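Local atomic coordinates of 3-oxo-tetronate kinase (Haemophilus influenzae, PDB entry 1YZY), a protein that catalyses the ATP-dependent phosphorylation of 3-oxo-tetronate to 3-oxo-tetronate 4-phosphate. Residues T75-Y81 and F214-G220. Residues are numbered along the deposited sequence.
Sequences TQFYFKY and FKLVTGG
Two parallel strands of the sugar-binding N-terminal domain, 77-80 (beside strand 3-6) and outermost 216-219, edge a mixed sheet continuing into the C-terminal domain. Both are extended, axes 4.7 Å apart at 21°, pairing Phe77 with Leu216 through Lys80 with Gly219 (CA-CA 4.7-5.3 Å). Five backbone hydrogen bonds link them: Phe77 N to Lys215 O, Phe79 N to Val217 O and Tyr81 N to Gly219 O (each 3.0 Å), Val217 N to Phe77 O (3.1 Å), Gly219 N to Phe79 O (3.2 Å). Lys215 NZ donates to Thr75 O and Gln76 NE2 to Phe214 O, both hydrogen bonds 3.0 Å. Phe77, Leu216, Phe79 and Thr218 share one face. On the other, with Val217 and Lys80, Tyr78 (chi1 t) hydrogen-bonds from OH to Gly220 O (2.6 Å), close to Gly219, whose 158° phi suits only glycine. Tyr81 OH (chi1 p) donates a hydrogen bond to Thr218 OG1 (2.7 Å). Phe79 packs on helix 93-104, Tyr78 on helix 221-232: the sheet's parallel part, helices on both faces, as in alpha/beta folds.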
loop_
_atom_site.group_PDB
_atom_site.type_symbol
_atom_site.label_atom_id
_atom_site.label_comp_id
_atom_site.label_asym_id
_atom_site.label_seq_id
_atom_site.Cartn_x
_atom_site.Cartn_y
_atom_site.Cartn_z
ATOM N N THR A 75 -8.361 -18.782 -0.482
ATOM C CA THR A 75 -9.009 -19.587 -1.518
ATOM C C THR A 75 -9.270 -18.824 -2.814
ATOM O O THR A 75 -9.574 -19.429 -3.847
ATOM C CB THR A 75 -10.324 -20.274 -1.023
ATOM O OG1 THR A 75 -11.297 -19.295 -0.632
ATOM C CG2 THR A 75 -10.032 -21.189 0.151
ATOM N N GLN A 76 -9.140 -17.501 -2.767
ATOM C CA GLN A 76 -9.344 -16.681 -3.952
ATOM C C GLN A 76 -8.141 -15.767 -4.095
ATOM O O GLN A 76 -7.713 -15.162 -3.120
ATOM C CB GLN A 76 -10.636 -15.867 -3.845
ATOM C CG GLN A 76 -10.894 -15.010 -5.080
ATOM C CD GLN A 76 -12.284 -14.407 -5.118
ATOM O OE1 GLN A 76 -12.860 -14.052 -4.087
ATOM N NE2 GLN A 76 -12.824 -14.266 -6.321
ATOM N N PHE A 77 -7.621 -15.631 -5.309
ATOM C CA PHE A 77 -6.437 -14.816 -5.522
ATOM C C PHE A 77 -6.628 -13.597 -6.392
ATOM O O PHE A 77 -7.420 -13.609 -7.335
ATOM C CB PHE A 77 -5.305 -15.701 -6.029
ATOM C CG PHE A 77 -5.083 -16.902 -5.163
ATOM C CD1 PHE A 77 -4.208 -16.840 -4.079
ATOM C CD2 PHE A 77 -5.842 -18.054 -5.353
ATOM C CE1 PHE A 77 -4.102 -17.904 -3.192
ATOM C CE2 PHE A 77 -5.746 -19.124 -4.471
ATOM C CZ PHE A 77 -4.874 -19.047 -3.386
ATOM N N TYR A 78 -5.866 -12.554 -6.083
ATOM C CA TYR A 78 -5.948 -11.290 -6.783
ATOM C C TYR A 78 -4.557 -10.759 -7.099
ATOM O O TYR A 78 -3.801 -10.424 -6.191
ATOM C CB TYR A 78 -6.681 -10.294 -5.885
ATOM C CG TYR A 78 -7.114 -9.008 -6.551
ATOM C CD1 TYR A 78 -8.468 -8.751 -6.787
ATOM C CD2 TYR A 78 -6.189 -8.042 -6.935
ATOM C CE1 TYR A 78 -8.891 -7.571 -7.394
ATOM C CE2 TYR A 78 -6.604 -6.847 -7.546
ATOM C CZ TYR A 78 -7.957 -6.624 -7.770
ATOM O OH TYR A 78 -8.389 -5.463 -8.370
ATOM N N PHE A 79 -4.223 -10.692 -8.385
ATOM C CA PHE A 79 -2.942 -10.164 -8.838
ATOM C C PHE A 79 -3.143 -8.668 -9.050
ATOM O O PHE A 79 -3.770 -8.251 -10.015
ATOM C CB PHE A 79 -2.518 -10.853 -10.146
ATOM C CG PHE A 79 -1.264 -10.288 -10.764
ATOM C CD1 PHE A 79 -0.311 -9.630 -9.986
ATOM C CD2 PHE A 79 -1.054 -10.388 -12.134
ATOM C CE1 PHE A 79 0.821 -9.076 -10.564
ATOM C CE2 PHE A 79 0.074 -9.838 -12.723
ATOM C CZ PHE A 79 1.016 -9.178 -11.938
ATOM N N LYS A 80 -2.595 -7.868 -8.147
ATOM C CA LYS A 80 -2.716 -6.419 -8.188
ATOM C C LYS A 80 -1.544 -5.685 -8.823
ATOM O O LYS A 80 -0.409 -5.794 -8.366
ATOM C CB LYS A 80 -2.958 -5.903 -6.763
ATOM C CG LYS A 80 -2.576 -4.453 -6.502
ATOM C CD LYS A 80 -3.699 -3.514 -6.804
ATOM C CE LYS A 80 -3.324 -2.092 -6.464
ATOM N NZ LYS A 80 -2.295 -1.516 -7.368
ATOM N N TYR A 81 -1.842 -4.888 -9.844
ATOM C CA TYR A 81 -0.843 -4.095 -10.544
ATOM C C TYR A 81 -1.267 -2.622 -10.599
ATOM O O TYR A 81 -2.261 -2.236 -9.989
ATOM C CB TYR A 81 -0.557 -4.669 -11.937
ATOM C CG TYR A 81 -1.781 -5.118 -12.702
ATOM C CD1 TYR A 81 -2.686 -4.191 -13.218
ATOM C CD2 TYR A 81 -2.029 -6.468 -12.920
ATOM C CE1 TYR A 81 -3.807 -4.599 -13.933
ATOM C CE2 TYR A 81 -3.144 -6.889 -13.633
ATOM C CZ TYR A 81 -4.030 -5.946 -14.141
ATOM O OH TYR A 81 -5.126 -6.350 -14.875
ATOM N N PHE A 214 -14.510 -16.659 -9.401
ATOM C CA PHE A 214 -13.245 -16.783 -10.112
ATOM C C PHE A 214 -12.145 -17.145 -9.105
ATOM O O PHE A 214 -12.056 -16.549 -8.033
ATOM C CB PHE A 214 -12.877 -15.459 -10.781
ATOM C CG PHE A 214 -13.408 -15.303 -12.177
ATOM C CD1 PHE A 214 -14.736 -15.595 -12.474
ATOM C CD2 PHE A 214 -12.587 -14.814 -13.186
ATOM C CE1 PHE A 214 -15.236 -15.396 -13.760
ATOM C CE2 PHE A 214 -13.078 -14.612 -14.474
ATOM C CZ PHE A 214 -14.405 -14.902 -14.760
ATOM N N LYS A 215 -11.322 -18.131 -9.455
ATOM C CA LYS A 215 -10.217 -18.575 -8.607
ATOM C C LYS A 215 -9.148 -17.482 -8.612
ATOM O O LYS A 215 -8.386 -17.338 -7.652
ATOM C CB LYS A 215 -9.623 -19.857 -9.184
ATOM C CG LYS A 215 -9.128 -20.848 -8.178
ATOM C CD LYS A 215 -10.278 -21.624 -7.583
ATOM C CE LYS A 215 -9.787 -22.634 -6.548
ATOM N NZ LYS A 215 -9.133 -22.006 -5.352
ATOM N N LEU A 216 -9.087 -16.746 -9.723
ATOM C CA LEU A 216 -8.132 -15.658 -9.921
ATOM C C LEU A 216 -8.681 -14.446 -10.696
ATOM O O LEU A 216 -9.382 -14.595 -11.696
ATOM C CB LEU A 216 -6.898 -16.182 -10.668
ATOM C CG LEU A 216 -5.899 -15.123 -11.135
ATOM C CD1 LEU A 216 -5.191 -14.513 -9.929
ATOM C CD2 LEU A 216 -4.899 -15.730 -12.096
ATOM N N VAL A 217 -8.362 -13.249 -10.217
ATOM C CA VAL A 217 -8.761 -12.020 -10.882
ATOM C C VAL A 217 -7.557 -11.074 -10.850
ATOM O O VAL A 217 -6.671 -11.230 -10.014
ATOM C CB VAL A 217 -10.002 -11.349 -10.216
ATOM C CG1 VAL A 217 -11.175 -12.323 -10.147
ATOM C CG2 VAL A 217 -9.671 -10.833 -8.854
ATOM N N THR A 218 -7.505 -10.124 -11.779
ATOM C CA THR A 218 -6.402 -9.166 -11.838
ATOM C C THR A 218 -6.920 -7.730 -12.011
ATOM O O THR A 218 -8.059 -7.514 -12.438
ATOM C CB THR A 218 -5.388 -9.493 -12.992
ATOM O OG1 THR A 218 -5.835 -8.925 -14.229
ATOM C CG2 THR A 218 -5.212 -10.994 -13.169
ATOM N N GLY A 219 -6.120 -6.757 -11.586
ATOM C CA GLY A 219 -6.526 -5.374 -11.729
ATOM C C GLY A 219 -5.827 -4.424 -10.784
ATOM O O GLY A 219 -4.804 -4.765 -10.193
ATOM N N GLY A 220 -6.332 -3.197 -10.716
ATOM C CA GLY A 220 -5.776 -2.205 -9.814
ATOM C C GLY A 220 -6.487 -2.322 -8.475
ATOM O O GLY A 220 -6.760 -3.430 -8.011
#